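Local coordinates for protein phytoene synthase (Enterococcus hirae, PDB 5IYS) that probably condenses two molecules of an isoprenyl diphosphate head to head into a C30 or related carotenoid precursor, using magnesium ions, at residues 101-104 against 105-109. Sequence-based numbering, arbitrary orientation.
Sequences MVTA and PFFDM. With FPS (S-[(2E,6E)-3,7,11-trimethyldodeca-2,6,10-trienyl] trihydrogen thiodiphosphate), chain H.
Thr-103 O accepts a hydrogen bond from Phe-107 N at 3.2 Å. Ala-104 O accepts one from Asp-108 N at 3.0 Å, with an N-H...O angle of 165°. These i to i+4 bonds open helix 104-116 of the all-alpha squalene/phytoene synthase fold. Phe-106 N adds a weak bond to Thr-103 O. Pro-105 sits in the first turn, where its missing N-H costs no helix bond. Its CD lies 3.6 Å from Val-102 CG2, and the two side chains cross at about a right angle.

The carbonyl oxygens of Val-102 and Thr-103 and the Met-101 methyl lie at the edge of the Phe-106 ring, near its plane. Val-102 O is 3.3 Å from CD1 of Phe-106. Met-101 CE is 3.8 Å from Phe-106 CZ. The Met-101 chain bends at chi2 (-74°) and chi3 (-67°), which brings CE back to the ring. Phe-51 meets the same ring edge-to-face, so Phe-106 joins the loop to the helical core.

Thr-103 and Phe-107 lie side by side and point the same way, with Thr-103 OG1 3.8 Å from Phe-107 CE2. That hydroxyl is hydrogen-bonded to Asn-79, and Asp-108 OD2 to Tyr-133. One turn on from Pro-105, Met-109 lines the pocket of the bound farnesyl thiodiphosphate, with its CE 3.6 Å from C6 of the FPS chain.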
ATOM      1  N   MET A 101      10.710  14.782  -4.840  1.00 18.41           N
ATOM      2  CA  MET A 101       9.456  14.091  -5.114  1.00 18.06           C
ATOM      3  C   MET A 101       9.062  14.334  -6.566  1.00 19.39           C
ATOM      4  O   MET A 101       9.360  15.399  -7.107  1.00 18.18           O
ATOM      5  CB  MET A 101       8.396  14.709  -4.196  1.00 15.82           C
ATOM      6  CG  MET A 101       8.745  14.471  -2.730  1.00 14.50           C
ATOM      7  SD  MET A 101       8.462  12.761  -2.178  1.00 20.82           S
ATOM      8  CE  MET A 101       6.669  12.669  -2.284  1.00 16.17           C
ATOM      9  N   VAL A 102       8.309  13.404  -7.149  1.00 17.68           N
ATOM     10  CA  VAL A 102       7.826  13.541  -8.529  1.00 21.45           C
ATOM     11  C   VAL A 102       6.324  13.311  -8.596  1.00 18.96           C
ATOM     12  O   VAL A 102       5.779  12.451  -7.899  1.00 17.17           O
ATOM     13  CB  VAL A 102       8.602  12.621  -9.518  1.00 22.60           C
ATOM     14  CG1 VAL A 102      10.089  12.977  -9.484  1.00 24.96           C
ATOM     15  CG2 VAL A 102       8.474  11.177  -9.119  1.00 26.16           C
ATOM     16  N   THR A 103       5.629  14.026  -9.469  1.00 19.33           N
ATOM     17  CA  THR A 103       4.173  13.921  -9.483  1.00 16.43           C
ATOM     18  C   THR A 103       3.653  12.696 -10.248  1.00 16.29           C
ATOM     19  O   THR A 103       2.501  12.324 -10.076  1.00 16.80           O
ATOM     20  CB  THR A 103       3.505  15.172 -10.096  1.00 17.96           C
ATOM     21  OG1 THR A 103       4.011  15.382 -11.428  1.00 18.17           O
ATOM     22  CG2 THR A 103       3.781  16.396  -9.214  1.00 16.25           C
ATOM     23  N   ALA A 104       4.466  12.092 -11.114  1.00 15.66           N
ATOM     24  CA  ALA A 104       3.974  11.003 -11.961  1.00 15.95           C
ATOM     25  C   ALA A 104       3.286   9.853 -11.230  1.00 17.80           C
ATOM     26  O   ALA A 104       2.210   9.446 -11.643  1.00 19.45           O
ATOM     27  CB  ALA A 104       5.095  10.447 -12.900  1.00 20.67           C
ATOM     28  N   PRO A 105       3.840   9.396 -10.082  1.00 17.31           N
ATOM     29  CA  PRO A 105       3.163   8.261  -9.457  1.00 17.58           C
ATOM     30  C   PRO A 105       1.879   8.700  -8.761  1.00 15.29           C
ATOM     31  O   PRO A 105       0.965   7.886  -8.579  1.00 16.76           O
ATOM     32  CB  PRO A 105       4.182   7.690  -8.460  1.00 17.54           C
ATOM     33  CG  PRO A 105       5.291   8.723  -8.345  1.00 20.68           C
ATOM     34  CD  PRO A 105       5.187   9.656  -9.548  1.00 18.96           C
ATOM     35  N   PHE A 106       1.769   9.983  -8.448  1.00 13.21           N
ATOM     36  CA  PHE A 106       0.530  10.491  -7.831  1.00 14.15           C
ATOM     37  C   PHE A 106      -0.593  10.442  -8.870  1.00 16.88           C
ATOM     38  O   PHE A 106      -1.731  10.084  -8.555  1.00 18.45           O
ATOM     39  CB  PHE A 106       0.716  11.935  -7.312  1.00 14.28           C
ATOM     40  CG  PHE A 106       1.610  12.025  -6.099  1.00 15.38           C
ATOM     41  CD1 PHE A 106       2.992  12.006  -6.232  1.00 14.44           C
ATOM     42  CD2 PHE A 106       1.059  12.052  -4.827  1.00 18.32           C
ATOM     43  CE1 PHE A 106       3.819  12.016  -5.097  1.00 16.85           C
ATOM     44  CE2 PHE A 106       1.867  12.129  -3.712  1.00 20.25           C
ATOM     45  CZ  PHE A 106       3.254  12.068  -3.850  1.00 20.49           C
ATOM     46  N   PHE A 107      -0.247  10.752 -10.121  1.00 16.59           N
ATOM     47  CA  PHE A 107      -1.200  10.697 -11.224  1.00 17.35           C
ATOM     48  C   PHE A 107      -1.589   9.228 -11.458  1.00 18.12           C
ATOM     49  O   PHE A 107      -2.755   8.903 -11.637  1.00 17.95           O
ATOM     50  CB  PHE A 107      -0.513  11.267 -12.480  1.00 18.29           C
ATOM     51  CG  PHE A 107      -0.581  12.760 -12.606  1.00 22.73           C
ATOM     52  CD1 PHE A 107      -1.797  13.396 -12.870  1.00 30.40           C
ATOM     53  CD2 PHE A 107       0.569  13.527 -12.526  1.00 23.54           C
ATOM     54  CE1 PHE A 107      -1.857  14.785 -13.015  1.00 25.78           C
ATOM     55  CE2 PHE A 107       0.537  14.898 -12.756  1.00 23.58           C
ATOM     56  CZ  PHE A 107      -0.682  15.535 -12.954  1.00 27.69           C
ATOM     57  N   ASP A 108      -0.601   8.336 -11.436  1.00 16.01           N
ATOM     58  CA  ASP A 108      -0.851   6.898 -11.559  1.00 16.00           C
ATOM     59  C   ASP A 108      -1.849   6.363 -10.519  1.00 17.45           C
ATOM     60  O   ASP A 108      -2.671   5.516 -10.838  1.00 18.09           O
ATOM     61  CB  ASP A 108       0.469   6.094 -11.527  1.00 12.34           C
ATOM     62  CG  ASP A 108       1.332   6.308 -12.768  1.00 18.30           C
ATOM     63  OD1 ASP A 108       0.773   6.790 -13.785  1.00 21.71           O
ATOM     64  OD2 ASP A 108       2.551   5.952 -12.767  1.00 20.80           O
ATOM     65  N   MET A 109      -1.678   6.721  -9.248  1.00 17.20           N
ATOM     66  CA  MET A 109      -2.653   6.387  -8.215  1.00 18.42           C
ATOM     67  C   MET A 109      -4.087   6.812  -8.589  1.00 17.90           C
ATOM     68  O   MET A 109      -5.020   6.023  -8.449  1.00 17.34           O
ATOM     69  CB  MET A 109      -2.222   7.012  -6.872  1.00 16.77           C
ATOM     70  CG  MET A 109      -3.226   6.907  -5.696  1.00 16.39           C
ATOM     71  SD  MET A 109      -3.651   5.200  -5.313  1.00 21.68           S
ATOM     72  CE  MET A 109      -2.296   4.660  -4.253  1.00 16.87           C
TER
HETATM   73  C1  FPS H 507      -5.596  -0.053   0.319  1.00 43.94           C
HETATM   74  S1  FPS H 507      -5.980  -1.458  -0.679  1.00 52.16           S
HETATM   75  C2  FPS H 507      -5.578   1.184  -0.545  1.00 39.65           C
HETATM   76  C3  FPS H 507      -4.640   1.465  -1.468  1.00 38.60           C
HETATM   77  C4  FPS H 507      -3.526   0.522  -1.835  1.00 33.82           C
HETATM   78  C5  FPS H 507      -4.755   2.781  -2.204  1.00 33.54           C
HETATM   79  C6  FPS H 507      -4.344   3.958  -1.321  1.00 22.93           C
HETATM   80  C7  FPS H 507      -3.032   3.673  -0.611  1.00 22.36           C
HETATM   81  C8  FPS H 507      -2.884   3.908   0.701  1.00 26.60           C
HETATM   82  C10 FPS H 507      -1.559   3.532   1.320  1.00 23.92           C
HETATM   83  C9  FPS H 507      -4.022   4.432   1.536  1.00 25.91           C
HETATM   84  C11 FPS H 507      -0.561   4.668   1.331  1.00 23.61           C
HETATM   85  C12 FPS H 507       0.474   4.203   2.347  1.00 17.85           C
HETATM   86  C13 FPS H 507       1.592   4.887   2.654  1.00 19.83           C
HETATM   87  C14 FPS H 507       1.950   6.203   2.035  1.00 19.47           C
HETATM   88  C15 FPS H 507       2.529   4.291   3.658  1.00 17.53           C
HETATM   89  PA  FPS H 507      -8.004  -1.506  -0.413  1.00 46.32           P
HETATM   90  O1A FPS H 507      -8.596  -0.244  -0.919  1.00 45.10           O
HETATM   91  O2A FPS H 507      -8.599  -2.744  -1.252  1.00 40.73           O
HETATM   92  O3A FPS H 507      -8.275  -1.926   1.129  1.00 47.53           O
HETATM   93  PB  FPS H 507      -8.864  -1.032   2.309  1.00 53.74           P
HETATM   94  O1B FPS H 507     -10.165  -1.691   2.681  1.00 55.27           O
HETATM   95  O2B FPS H 507      -9.128   0.406   1.916  1.00 53.73           O
HETATM   96  O3B FPS H 507      -7.843  -1.069   3.426  1.00 49.12           O